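Local atomic coordinates of BIFUNCTIONAL PROTEIN Proline utilization A (PutA) (Corynebacterium freiburgense, PDB entry 5UX5), a protein that catalyses the two-step oxidation of proline to glutamate, joining an FAD-dependent proline dehydrogenase and an NAD-dependent aldehyde dehydrogenase in one chain. Residues A528-M542 with A553-R565. Residues are numbered along the deposited sequence; the frame is centred on the assembly and turned at random.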
# COMPACT_ATOMS: atom_id res chain seq x y z
N ALA A 528 -6.25 21.85 1.48
CA ALA A 528 -5.41 20.75 1.03
C ALA A 528 -4.02 21.24 0.64
O ALA A 528 -3.01 20.59 0.95
CB ALA A 528 -6.11 20.01 -0.11
N ASP A 529 -3.92 22.41 -0.01
CA ASP A 529 -2.61 22.97 -0.32
C ASP A 529 -1.81 23.22 0.95
O ASP A 529 -0.61 22.91 1.01
CB ASP A 529 -2.75 24.27 -1.11
CG ASP A 529 -3.20 24.06 -2.55
OD1 ASP A 529 -3.30 22.89 -2.99
OD2 ASP A 529 -3.46 25.07 -3.24
N GLU A 530 -2.46 23.79 1.98
CA GLU A 530 -1.76 24.14 3.23
C GLU A 530 -1.41 22.91 4.05
O GLU A 530 -0.37 22.88 4.72
CB GLU A 530 -2.61 25.08 4.08
CG GLU A 530 -2.80 26.47 3.52
CD GLU A 530 -1.51 27.25 3.48
OE1 GLU A 530 -0.50 26.77 4.05
OE2 GLU A 530 -1.51 28.33 2.87
N LEU A 531 -2.24 21.87 4.01
CA LEU A 531 -1.84 20.64 4.68
C LEU A 531 -0.55 20.11 4.09
O LEU A 531 0.36 19.72 4.83
CB LEU A 531 -2.95 19.59 4.58
CG LEU A 531 -4.12 19.81 5.53
CD1 LEU A 531 -5.22 18.83 5.21
CD2 LEU A 531 -3.65 19.61 6.93
N GLU A 532 -0.43 20.15 2.75
CA GLU A 532 0.78 19.67 2.09
C GLU A 532 2.03 20.44 2.55
O GLU A 532 3.07 19.83 2.79
CB GLU A 532 0.61 19.77 0.57
CG GLU A 532 1.69 19.09 -0.23
CD GLU A 532 1.82 17.60 0.09
OE1 GLU A 532 2.74 17.25 0.88
OE2 GLU A 532 1.00 16.79 -0.43
N ASN A 533 1.90 21.76 2.74
CA ASN A 533 3.02 22.60 3.17
C ASN A 533 3.53 22.24 4.56
O ASN A 533 4.71 22.47 4.86
CB ASN A 533 2.61 24.08 3.15
CG ASN A 533 2.24 24.56 1.78
OD1 ASN A 533 2.68 24.01 0.77
ND2 ASN A 533 1.38 25.57 1.72
N ILE A 534 2.67 21.75 5.43
CA ILE A 534 3.08 21.33 6.76
C ILE A 534 3.14 19.80 6.88
O ILE A 534 3.10 19.28 8.00
CB ILE A 534 2.21 21.95 7.86
CG1 ILE A 534 0.74 21.61 7.65
CG2 ILE A 534 2.41 23.43 7.96
CD1 ILE A 534 -0.10 22.05 8.79
N ARG A 535 3.28 19.08 5.76
CA ARG A 535 3.41 17.63 5.85
C ARG A 535 4.51 17.24 6.82
O ARG A 535 4.35 16.30 7.61
CB ARG A 535 3.70 17.01 4.47
CG ARG A 535 3.98 15.51 4.59
CD ARG A 535 4.25 14.78 3.28
NE ARG A 535 3.15 14.91 2.33
CZ ARG A 535 2.23 13.98 2.11
NH1 ARG A 535 2.26 12.84 2.79
NH2 ARG A 535 1.27 14.19 1.21
N GLN A 536 5.62 17.99 6.83
CA GLN A 536 6.69 17.61 7.73
C GLN A 536 6.42 17.99 9.16
O GLN A 536 6.81 17.26 10.08
CB GLN A 536 8.02 18.20 7.24
CG GLN A 536 8.70 17.23 6.32
CD GLN A 536 9.26 17.87 5.09
OE1 GLN A 536 10.24 18.63 5.14
NE2 GLN A 536 8.61 17.58 3.96
N ASP A 537 5.74 19.11 9.40
CA ASP A 537 5.26 19.40 10.74
C ASP A 537 4.28 18.32 11.21
O ASP A 537 4.32 17.90 12.38
CB ASP A 537 4.63 20.78 10.80
CG ASP A 537 5.61 21.89 10.54
OD1 ASP A 537 6.41 22.18 11.45
OD2 ASP A 537 5.59 22.47 9.43
N LEU A 538 3.38 17.87 10.33
CA LEU A 538 2.45 16.83 10.75
C LEU A 538 3.20 15.56 11.08
O LEU A 538 2.93 14.92 12.09
CB LEU A 538 1.36 16.57 9.70
CG LEU A 538 0.36 17.72 9.43
CD1 LEU A 538 -0.56 17.39 8.27
CD2 LEU A 538 -0.43 18.08 10.64
N LEU A 539 4.18 15.19 10.25
CA LEU A 539 4.98 13.99 10.53
C LEU A 539 5.69 14.11 11.88
O LEU A 539 5.72 13.16 12.67
CB LEU A 539 5.97 13.75 9.39
CG LEU A 539 5.29 13.35 8.07
CD1 LEU A 539 6.29 13.11 6.95
CD2 LEU A 539 4.41 12.13 8.27
N GLY A 540 6.25 15.29 12.16
CA GLY A 540 6.89 15.51 13.44
C GLY A 540 5.99 15.21 14.62
O GLY A 540 6.39 14.52 15.55
N VAL A 541 4.76 15.74 14.60
CA VAL A 541 3.90 15.53 15.77
C VAL A 541 3.32 14.12 15.78
O VAL A 541 3.10 13.54 16.85
CB VAL A 541 2.79 16.58 15.88
CG1 VAL A 541 1.71 16.36 14.81
CG2 VAL A 541 2.21 16.58 17.30
N MET A 542 3.07 13.53 14.61
CA MET A 542 2.50 12.20 14.57
C MET A 542 3.49 11.14 15.02
O MET A 542 3.08 10.15 15.61
CB MET A 542 2.01 11.87 13.16
CG MET A 542 0.87 12.73 12.77
SD MET A 542 0.53 12.74 11.00
CE MET A 542 -0.46 11.27 10.82
N ALA A 553 2.60 7.15 9.22
CA ALA A 553 2.03 8.49 9.33
C ALA A 553 1.95 9.22 7.98
O ALA A 553 1.00 9.98 7.76
CB ALA A 553 2.85 9.29 10.34
N ASP A 554 2.94 9.03 7.09
CA ASP A 554 2.97 9.77 5.82
C ASP A 554 1.77 9.51 4.91
O ASP A 554 1.23 10.49 4.37
CB ASP A 554 4.30 9.50 5.10
CG ASP A 554 4.48 10.35 3.83
OD1 ASP A 554 4.56 11.60 3.92
OD2 ASP A 554 4.61 9.74 2.74
N PRO A 555 1.32 8.28 4.66
CA PRO A 555 0.08 8.12 3.86
C PRO A 555 -1.12 8.75 4.51
O PRO A 555 -2.09 9.09 3.82
CB PRO A 555 -0.10 6.60 3.74
CG PRO A 555 1.18 6.02 4.09
CD PRO A 555 1.87 6.96 5.04
N GLU A 556 -1.10 8.90 5.84
CA GLU A 556 -2.22 9.49 6.54
C GLU A 556 -2.35 10.97 6.24
O GLU A 556 -3.47 11.50 6.16
CB GLU A 556 -2.09 9.27 8.05
CG GLU A 556 -3.33 9.69 8.77
CD GLU A 556 -3.27 9.60 10.26
OE1 GLU A 556 -2.52 8.75 10.80
OE2 GLU A 556 -4.01 10.37 10.90
N VAL A 557 -1.21 11.64 6.07
CA VAL A 557 -1.23 13.04 5.65
C VAL A 557 -1.78 13.13 4.23
O VAL A 557 -2.49 14.08 3.88
CB VAL A 557 0.18 13.66 5.79
CG1 VAL A 557 0.21 15.07 5.20
CG2 VAL A 557 0.58 13.66 7.27
N SER A 558 -1.47 12.14 3.40
CA SER A 558 -2.05 12.13 2.07
C SER A 558 -3.55 11.94 2.14
O SER A 558 -4.30 12.62 1.41
CB SER A 558 -1.40 11.06 1.21
OG SER A 558 -0.06 11.46 1.01
N GLU A 559 -4.02 11.04 3.03
CA GLU A 559 -5.44 10.84 3.21
C GLU A 559 -6.12 12.14 3.64
O GLU A 559 -7.21 12.48 3.15
CB GLU A 559 -5.70 9.71 4.21
CG GLU A 559 -7.11 9.07 4.15
CD GLU A 559 -7.31 7.90 5.12
OE1 GLU A 559 -6.57 7.82 6.10
OE2 GLU A 559 -8.19 7.04 4.90
N ALA A 560 -5.49 12.89 4.55
CA ALA A 560 -6.10 14.12 5.01
C ALA A 560 -6.17 15.14 3.88
O ALA A 560 -7.14 15.90 3.78
CB ALA A 560 -5.33 14.69 6.20
N ILE A 561 -5.16 15.20 3.02
CA ILE A 561 -5.24 16.08 1.87
C ILE A 561 -6.31 15.60 0.89
O ILE A 561 -7.12 16.39 0.38
CB ILE A 561 -3.85 16.24 1.24
CG1 ILE A 561 -2.93 16.91 2.28
CG2 ILE A 561 -3.91 17.11 -0.01
CD1 ILE A 561 -1.46 16.94 1.97
N ASP A 562 -6.35 14.29 0.62
CA ASP A 562 -7.34 13.75 -0.30
C ASP A 562 -8.77 14.02 0.18
O ASP A 562 -9.64 14.31 -0.64
CB ASP A 562 -7.12 12.25 -0.51
CG ASP A 562 -5.90 11.93 -1.38
OD1 ASP A 562 -5.25 12.87 -1.90
OD2 ASP A 562 -5.60 10.73 -1.54
N PHE A 563 -9.03 13.90 1.49
CA PHE A 563 -10.39 14.18 1.96
C PHE A 563 -10.83 15.59 1.56
O PHE A 563 -11.97 15.80 1.15
CB PHE A 563 -10.53 13.98 3.46
CG PHE A 563 -10.65 12.53 3.88
CD1 PHE A 563 -11.47 11.66 3.20
CD2 PHE A 563 -9.92 12.05 4.98
CE1 PHE A 563 -11.58 10.29 3.60
CE2 PHE A 563 -10.00 10.70 5.38
CZ PHE A 563 -10.82 9.82 4.69
N ALA A 564 -9.94 16.58 1.71
CA ALA A 564 -10.31 17.95 1.37
C ALA A 564 -10.66 18.07 -0.11
O ALA A 564 -11.68 18.68 -0.46
CB ALA A 564 -9.19 18.91 1.74
N ARG A 565 -9.85 17.49 -0.99
CA ARG A 565 -10.11 17.62 -2.42
C ARG A 565 -11.32 16.78 -2.85
O ARG A 565 -12.18 17.27 -3.60
CB ARG A 565 -8.88 17.21 -3.23
CG ARG A 565 -7.73 18.19 -3.07
CD ARG A 565 -6.82 18.20 -4.29
NE ARG A 565 -5.43 18.31 -3.84
CZ ARG A 565 -4.84 19.44 -3.48
NH1 ARG A 565 -3.59 19.39 -3.04
NH2 ARG A 565 -5.49 20.60 -3.57
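Val557 covers one face of the Arg535 guanidinium, its CG1 lying 3.8 Å above the plane and over the centre, while polar groups occupy the edge. Glu532 grips that edge side-on with both syn lone pairs; the bond from Arg535 NE to Glu532 OE1 is 2.8 Å long and nearly straight (173°). Arg535 NH1 and NH2 converge end-on on Ser558 OG, at 3.0 Å from NH2. Arg535 NH1 makes a 2.8 Å salt bridge to Asp554 OD1, approaching from above the carboxylate plane, the two flat groups being 60° apart. The bend at chi3 (-58°) of Arg535 turns the guanidinium toward these partners. Over one face of the Arg565 guanidinium sits Ala528 CB, offset toward the rim, and the longer salt bridge from Arg565 NH2 to Asp529 OD1 (3.2 Å) lies at its edge. Between the two arginines, Ile561 fits as a knob among Ala528, Leu531, Glu532 and Arg535; Val557 fills the hole of Arg535, Leu538, Leu539 and Met542. Ser472 hydrogen-bonds Asp554 and Asp471 hydrogen-bonds Ser558. Held in plane by Glu532 and Ser558, with Asp554 tilted from that plane, buried Arg535 probably stays charged, tying the chain interrupted at Ile534 to helix 553-565 within the aldehyde dehydrogenase region.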